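CPXV018 protein (Cowpox virus, PDB 4FFE) probably acts as a secreted, MHC class I-like decoy ligand that binds the receptor NKG2D and so aids viral immune evasion. Local coordinates at residues A[8-13]-A[76-81]; A[80-85]-A[95-100]. All coordinates share one frame; numbering follows the deposited sequence.

Contact 1 of 2, residues A[8-13]-A[76-81]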
loop_
_atom_site.group_PDB
_atom_site.type_symbol
_atom_site.label_atom_id
_atom_site.label_comp_id
_atom_site.label_asym_id
_atom_site.label_seq_id
_atom_site.Cartn_x
_atom_site.Cartn_y
_atom_site.Cartn_z
ATOM N N ASN A 8 -1.231 3.391 -1.007
ATOM C CA ASN A 8 0.016 4.123 -1.180
ATOM C C ASN A 8 1.043 3.735 -0.121
ATOM O O ASN A 8 0.964 4.185 1.019
ATOM C CB ASN A 8 -0.233 5.633 -1.144
ATOM C CG ASN A 8 0.954 6.429 -1.655
ATOM O OD1 ASN A 8 1.720 5.950 -2.485
ATOM N ND2 ASN A 8 1.112 7.649 -1.155
ATOM N N PHE A 9 1.996 2.889 -0.504
ATOM C CA PHE A 9 3.047 2.445 0.405
ATOM C C PHE A 9 4.244 3.383 0.338
ATOM O O PHE A 9 4.772 3.646 -0.740
ATOM C CB PHE A 9 3.518 1.033 0.048
ATOM C CG PHE A 9 2.463 -0.028 0.200
ATOM C CD1 PHE A 9 1.533 -0.250 -0.803
ATOM C CD2 PHE A 9 2.419 -0.821 1.334
ATOM C CE1 PHE A 9 0.566 -1.235 -0.667
ATOM C CE2 PHE A 9 1.458 -1.805 1.475
ATOM C CZ PHE A 9 0.530 -2.011 0.473
ATOM N N ASN A 10 4.677 3.878 1.492
ATOM C CA ASN A 10 5.880 4.700 1.559
ATOM C C ASN A 10 6.873 4.209 2.602
ATOM O O ASN A 10 6.532 4.055 3.775
ATOM C CB ASN A 10 5.529 6.166 1.833
ATOM C CG ASN A 10 5.219 6.934 0.568
ATOM O OD1 ASN A 10 4.058 7.199 0.257
ATOM N ND2 ASN A 10 6.262 7.297 -0.171
ATOM N N LEU A 11 8.103 3.962 2.162
ATOM C CA LEU A 11 9.189 3.621 3.070
ATOM C C LEU A 11 10.221 4.740 3.090
ATOM O O LEU A 11 10.809 5.077 2.060
ATOM C CB LEU A 11 9.855 2.308 2.658
ATOM C CG LEU A 11 11.093 1.909 3.468
ATOM C CD1 LEU A 11 10.747 1.724 4.942
ATOM C CD2 LEU A 11 11.726 0.647 2.903
ATOM N N GLU A 12 10.426 5.323 4.265
ATOM C CA GLU A 12 11.434 6.361 4.436
ATOM C C GLU A 12 12.635 5.785 5.171
ATOM O O GLU A 12 12.503 5.253 6.273
ATOM C CB GLU A 12 10.860 7.547 5.212
ATOM C CG GLU A 12 9.645 8.190 4.564
ATOM C CD GLU A 12 9.100 9.356 5.369
ATOM O OE1 GLU A 12 9.702 9.696 6.409
ATOM O OE2 GLU A 12 8.070 9.932 4.960
ATOM N N ILE A 13 13.807 5.882 4.555
ATOM C CA ILE A 13 15.019 5.359 5.166
ATOM C C ILE A 13 15.935 6.489 5.627
ATOM O O ILE A 13 16.566 7.163 4.813
ATOM C CB ILE A 13 15.781 4.425 4.207
ATOM C CG1 ILE A 13 14.844 3.339 3.671
ATOM C CG2 ILE A 13 16.977 3.800 4.908
ATOM C CD1 ILE A 13 15.501 2.383 2.703
ATOM N N TYR A 76 18.907 10.309 3.231
ATOM C CA TYR A 76 17.468 10.087 3.151
ATOM C C TYR A 76 17.061 9.432 1.834
ATOM O O TYR A 76 17.478 9.860 0.756
ATOM C CB TYR A 76 16.715 11.406 3.347
ATOM C CG TYR A 76 15.207 11.282 3.297
ATOM C CD1 TYR A 76 14.492 10.807 4.389
ATOM C CD2 TYR A 76 14.497 11.653 2.160
ATOM C CE1 TYR A 76 13.112 10.695 4.350
ATOM C CE2 TYR A 76 13.118 11.545 2.112
ATOM C CZ TYR A 76 12.431 11.067 3.209
ATOM O OH TYR A 76 11.060 10.959 3.163
ATOM N N GLU A 77 16.250 8.383 1.935
ATOM C CA GLU A 77 15.688 7.716 0.766
ATOM C C GLU A 77 14.199 7.466 0.973
ATOM O O GLU A 77 13.799 6.854 1.962
ATOM C CB GLU A 77 16.406 6.389 0.498
ATOM C CG GLU A 77 17.844 6.542 0.028
ATOM C CD GLU A 77 18.488 5.216 -0.336
ATOM O OE1 GLU A 77 17.871 4.159 -0.090
ATOM O OE2 GLU A 77 19.617 5.233 -0.874
ATOM N N ASP A 78 13.384 7.946 0.041
ATOM C CA ASP A 78 11.943 7.739 0.114
ATOM C C ASP A 78 11.479 6.822 -1.013
ATOM O O ASP A 78 11.561 7.175 -2.188
ATOM C CB ASP A 78 11.200 9.076 0.057
ATOM C CG ASP A 78 9.708 8.927 0.295
ATOM O OD1 ASP A 78 9.304 7.942 0.948
ATOM O OD2 ASP A 78 8.939 9.796 -0.169
ATOM N N LEU A 79 10.994 5.643 -0.643
ATOM C CA LEU A 79 10.554 4.654 -1.618
ATOM C C LEU A 79 9.034 4.547 -1.605
ATOM O O LEU A 79 8.423 4.347 -0.553
ATOM C CB LEU A 79 11.185 3.293 -1.315
ATOM C CG LEU A 79 12.717 3.248 -1.341
ATOM C CD1 LEU A 79 13.241 2.039 -0.593
ATOM C CD2 LEU A 79 13.212 3.224 -2.770
ATOM N N THR A 80 8.427 4.681 -2.779
ATOM C CA THR A 80 6.977 4.626 -2.890
ATOM C C THR A 80 6.529 3.474 -3.783
ATOM O O THR A 80 7.111 3.227 -4.840
ATOM C CB THR A 80 6.401 5.949 -3.435
ATOM O OG1 THR A 80 6.918 7.048 -2.677
ATOM C CG2 THR A 80 4.878 5.953 -3.353
ATOM N N TYR A 81 5.503 2.761 -3.338
ATOM C CA TYR A 81 4.859 1.744 -4.156
ATOM C C TYR A 81 3.357 1.971 -4.123
ATOM O O TYR A 81 2.735 1.942 -3.061
ATOM C CB TYR A 81 5.202 0.337 -3.658
ATOM C CG TYR A 81 4.485 -0.774 -4.399
ATOM C CD1 TYR A 81 4.602 -0.908 -5.777
ATOM C CD2 TYR A 81 3.701 -1.692 -3.717
ATOM C CE1 TYR A 81 3.949 -1.926 -6.456
ATOM C CE2 TYR A 81 3.047 -2.713 -4.385
ATOM C CZ TYR A 81 3.172 -2.826 -5.753
ATOM O OH TYR A 81 2.519 -3.842 -6.416
#

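Contact 2 of 2, residues A[80-85]-A[95-100]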
loop_
_atom_site.group_PDB
_atom_site.type_symbol
_atom_site.label_atom_id
_atom_site.label_comp_id
_atom_site.label_asym_id
_atom_site.label_seq_id
_atom_site.Cartn_x
_atom_site.Cartn_y
_atom_site.Cartn_z
ATOM N N THR A 80 8.427 4.681 -2.779
ATOM C CA THR A 80 6.977 4.626 -2.890
ATOM C C THR A 80 6.529 3.474 -3.783
ATOM O O THR A 80 7.111 3.227 -4.840
ATOM C CB THR A 80 6.401 5.949 -3.435
ATOM O OG1 THR A 80 6.918 7.048 -2.677
ATOM C CG2 THR A 80 4.878 5.953 -3.353
ATOM N N TYR A 81 5.503 2.761 -3.338
ATOM C CA TYR A 81 4.859 1.744 -4.156
ATOM C C TYR A 81 3.357 1.971 -4.123
ATOM O O TYR A 81 2.735 1.942 -3.061
ATOM C CB TYR A 81 5.202 0.337 -3.658
ATOM C CG TYR A 81 4.485 -0.774 -4.399
ATOM C CD1 TYR A 81 4.602 -0.908 -5.777
ATOM C CD2 TYR A 81 3.701 -1.692 -3.717
ATOM C CE1 TYR A 81 3.949 -1.926 -6.456
ATOM C CE2 TYR A 81 3.047 -2.713 -4.385
ATOM C CZ TYR A 81 3.172 -2.826 -5.753
ATOM O OH TYR A 81 2.519 -3.842 -6.416
ATOM N N PHE A 82 2.782 2.220 -5.293
ATOM C CA PHE A 82 1.356 2.478 -5.400
ATOM C C PHE A 82 0.666 1.280 -6.037
ATOM O O PHE A 82 1.135 0.747 -7.039
ATOM C CB PHE A 82 1.104 3.745 -6.222
ATOM C CG PHE A 82 -0.352 4.056 -6.433
ATOM C CD1 PHE A 82 -1.058 4.793 -5.498
ATOM C CD2 PHE A 82 -1.011 3.617 -7.571
ATOM C CE1 PHE A 82 -2.397 5.082 -5.690
ATOM C CE2 PHE A 82 -2.347 3.904 -7.769
ATOM C CZ PHE A 82 -3.043 4.637 -6.827
ATOM N N TYR A 83 -0.442 0.854 -5.442
ATOM C CA TYR A 83 -1.210 -0.265 -5.974
ATOM C C TYR A 83 -2.696 0.044 -5.944
ATOM O O TYR A 83 -3.229 0.487 -4.928
ATOM C CB TYR A 83 -0.938 -1.540 -5.181
ATOM C CG TYR A 83 -1.695 -2.736 -5.710
ATOM C CD1 TYR A 83 -1.252 -3.412 -6.838
ATOM C CD2 TYR A 83 -2.854 -3.184 -5.089
ATOM C CE1 TYR A 83 -1.934 -4.498 -7.332
ATOM C CE2 TYR A 83 -3.547 -4.276 -5.579
ATOM C CZ TYR A 83 -3.080 -4.928 -6.701
ATOM O OH TYR A 83 -3.756 -6.015 -7.196
ATOM N N GLU A 84 -3.368 -0.210 -7.058
ATOM C CA GLU A 84 -4.783 0.101 -7.166
ATOM C C GLU A 84 -5.531 -0.943 -7.980
ATOM O O GLU A 84 -5.074 -1.361 -9.043
ATOM C CB GLU A 84 -4.964 1.473 -7.813
ATOM C CG GLU A 84 -6.404 1.844 -8.088
ATOM C CD GLU A 84 -6.516 3.076 -8.957
ATOM O OE1 GLU A 84 -6.550 2.923 -10.195
ATOM O OE2 GLU A 84 -6.561 4.194 -8.401
ATOM N N CYS A 85 -6.681 -1.368 -7.473
ATOM C CA CYS A 85 -7.583 -2.181 -8.269
ATOM C C CYS A 85 -8.832 -1.367 -8.584
ATOM O O CYS A 85 -9.199 -0.454 -7.844
ATOM C CB CYS A 85 -7.938 -3.492 -7.560
ATOM S SG CYS A 85 -8.817 -3.315 -5.995
ATOM N N ASP A 95 -3.590 -1.278 -11.503
ATOM C CA ASP A 95 -2.519 -0.353 -11.842
ATOM C C ASP A 95 -1.535 -0.248 -10.688
ATOM O O ASP A 95 -1.928 -0.262 -9.522
ATOM C CB ASP A 95 -3.082 1.031 -12.174
ATOM C CG ASP A 95 -2.021 1.979 -12.703
ATOM O OD1 ASP A 95 -1.083 1.501 -13.378
ATOM O OD2 ASP A 95 -2.121 3.198 -12.446
ATOM N N GLN A 96 -0.254 -0.148 -11.019
ATOM C CA GLN A 96 0.781 -0.002 -10.011
ATOM C C GLN A 96 1.972 0.765 -10.571
ATOM O O GLN A 96 2.243 0.717 -11.770
ATOM C CB GLN A 96 1.240 -1.374 -9.510
ATOM C CG GLN A 96 2.012 -2.178 -10.544
ATOM C CD GLN A 96 2.508 -3.504 -10.006
ATOM O OE1 GLN A 96 2.099 -3.943 -8.933
ATOM N NE2 GLN A 96 3.400 -4.149 -10.752
ATOM N N PHE A 97 2.672 1.484 -9.701
ATOM C CA PHE A 97 3.917 2.133 -10.092
ATOM C C PHE A 97 4.871 2.324 -8.917
ATOM O O PHE A 97 4.512 2.091 -7.762
ATOM C CB PHE A 97 3.669 3.455 -10.836
ATOM C CG PHE A 97 2.836 4.451 -10.074
ATOM C CD1 PHE A 97 3.403 5.245 -9.088
ATOM C CD2 PHE A 97 1.493 4.624 -10.373
ATOM C CE1 PHE A 97 2.642 6.173 -8.397
ATOM C CE2 PHE A 97 0.727 5.554 -9.689
ATOM C CZ PHE A 97 1.301 6.328 -8.697
ATOM N N TYR A 98 6.089 2.748 -9.229
ATOM C CA TYR A 98 7.150 2.845 -8.242
ATOM C C TYR A 98 7.766 4.236 -8.296
ATOM O O TYR A 98 7.971 4.785 -9.377
ATOM C CB TYR A 98 8.231 1.798 -8.530
ATOM C CG TYR A 98 7.712 0.384 -8.713
ATOM C CD1 TYR A 98 7.181 -0.035 -9.929
ATOM C CD2 TYR A 98 7.772 -0.538 -7.674
ATOM C CE1 TYR A 98 6.713 -1.331 -10.101
ATOM C CE2 TYR A 98 7.309 -1.834 -7.837
ATOM C CZ TYR A 98 6.781 -2.225 -9.052
ATOM O OH TYR A 98 6.320 -3.513 -9.214
ATOM N N LEU A 99 8.059 4.807 -7.133
ATOM C CA LEU A 99 8.699 6.114 -7.077
ATOM C C LEU A 99 9.956 6.052 -6.221
ATOM O O LEU A 99 9.983 5.383 -5.189
ATOM C CB LEU A 99 7.748 7.172 -6.508
ATOM C CG LEU A 99 6.326 7.290 -7.062
ATOM C CD1 LEU A 99 5.511 8.266 -6.224
ATOM C CD2 LEU A 99 6.336 7.724 -8.513
ATOM N N TYR A 100 10.999 6.743 -6.664
ATOM C CA TYR A 100 12.197 6.917 -5.855
ATOM C C TYR A 100 12.381 8.404 -5.589
ATOM O O TYR A 100 12.598 9.181 -6.519
ATOM C CB TYR A 100 13.425 6.346 -6.565
ATOM C CG TYR A 100 14.678 6.380 -5.720
ATOM C CD1 TYR A 100 14.896 5.429 -4.736
ATOM C CD2 TYR A 100 15.641 7.360 -5.907
ATOM C CE1 TYR A 100 16.035 5.452 -3.956
ATOM C CE2 TYR A 100 16.786 7.393 -5.133
ATOM C CZ TYR A 100 16.977 6.435 -4.159
ATOM O OH TYR A 100 18.114 6.458 -3.384
#

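Contact 1 of 2, residues A[8-13]-A[76-81]
The amide nitrogen ND2 of Asn10 reaches two acceptors on segment 76-81. It lies 2.6 Å from OG1 of Thr80, but the angle at the hydrogen is only 117°, so this bond is weak despite its short length. OD1 of Asp78 takes a second weak bond from ND2 at 3.3 Å. CG of Asp78 points away from its own backbone N (chi1 -173°), which carries OD1 over toward the Asn10 amide. The amide and the carboxylate are turned 28° from each other. On the same face, OD1 of Asn8 approaches CG2 of Thr80. Beyond Asp78, the hydroxyl of the poorly ordered Tyr76 rests against CG and CD of Glu12.

Main-chain bonds hold strands 3-14 and 76-88 in antiparallel register, with Asn10 opposite Thr80 and Leu11 opposite Leu79. The two leucines exchange two bonds, each 2.8 Å from N to O. This pair is the middle of an MHC class I-like platform, a sheet with helices packed on one side.

The residues turned to that side are mainly apolar. CD1 of Leu79 touches CD2 of Leu11 at 4.1 Å and CD1 of Ile13 at 4.0 Å. CD1 of Phe9 meets CD2 of Tyr81 at 3.9 Å, the two rings oblique. The carbonyl oxygen of Tyr81 also lies in the Phe9 ring plane, at its edge. Phe63 meets Phe9, and Trp118 covers Leu79 and Tyr81. OE1 of Glu77, also on this side, is hydrogen-bonded to Asn114.

Contact 2 of 2, residues A[80-85]-A[95-100]
Phe82 lies against the ring of Phe97 along much of its side chain. Its CB sits over one face of that ring, 3.7 Å from the centroid, as a CH-pi contact. Next, CG of Phe82 meets CZ of Phe97 at 3.6 Å. The tightest touch is CD2 of Phe82 on CE2 of Phe97, at 3.4 Å. Further out, CE2 of Phe82 is 4.0 Å from the same CE2 of Phe97. The ring planes are only 15° apart, but they are slid past each other and barely overlap. Phe97 comes over its neighbour because its CG stands between the backbone N and the carbonyl carbon (chi1 56°). On this face too, Thr80 and Leu99 lie side by side, with their CB atoms 3.6 Å apart.

The other face carries Tyr81, Tyr83, Gln96 and Tyr98. The hydroxyl of Tyr81 donates a 2.6 Å hydrogen bond to OE1 of Gln96. It comes from above the carbonyl plane, 38° out of it, so it does not follow a lone pair. The amide of Gln96 is gripped at both ends, since its NE2 bonds Glu123. Tyr98 runs alongside Tyr81, and its CE2 is 3.5 Å from CD1 of Tyr81.

The strands are the arms of the hairpin 76-88 and 91-100. Strand 3-14 flanks the first arm, and its Lys4 forms a salt bridge with OE1 of Glu84. Helix 114-127 lies over the Tyr81 and Tyr98 side through Trp118 and Leu119. Farther along, helix 132-148 is tied to the first arm by the Cys85–Cys135 disulfide.

Strand 76-88 serves both contacts. Contact 1 joins it to strand 3-14, and contact 2 joins it to strand 91-100, so three neighbouring strands of one sheet are linked. The centres of the two contacts are about 11 Å apart, and the contacts share Thr80 and Tyr81. Tyr100 of contact 2 reaches back to contact 1. Its CD1 packs 3.4 Å from CD2 of Leu79, and its OH makes a weak hydrogen bond to OE2 of Glu77 at 3.2 Å. NE1 of Trp118, on helix 114-127, hydrogen-bonds the carbonyl oxygen of the shared Thr80. The sheet carries the helices. In other MHC class I-like ligands, such helices form the NKG2D-binding surface.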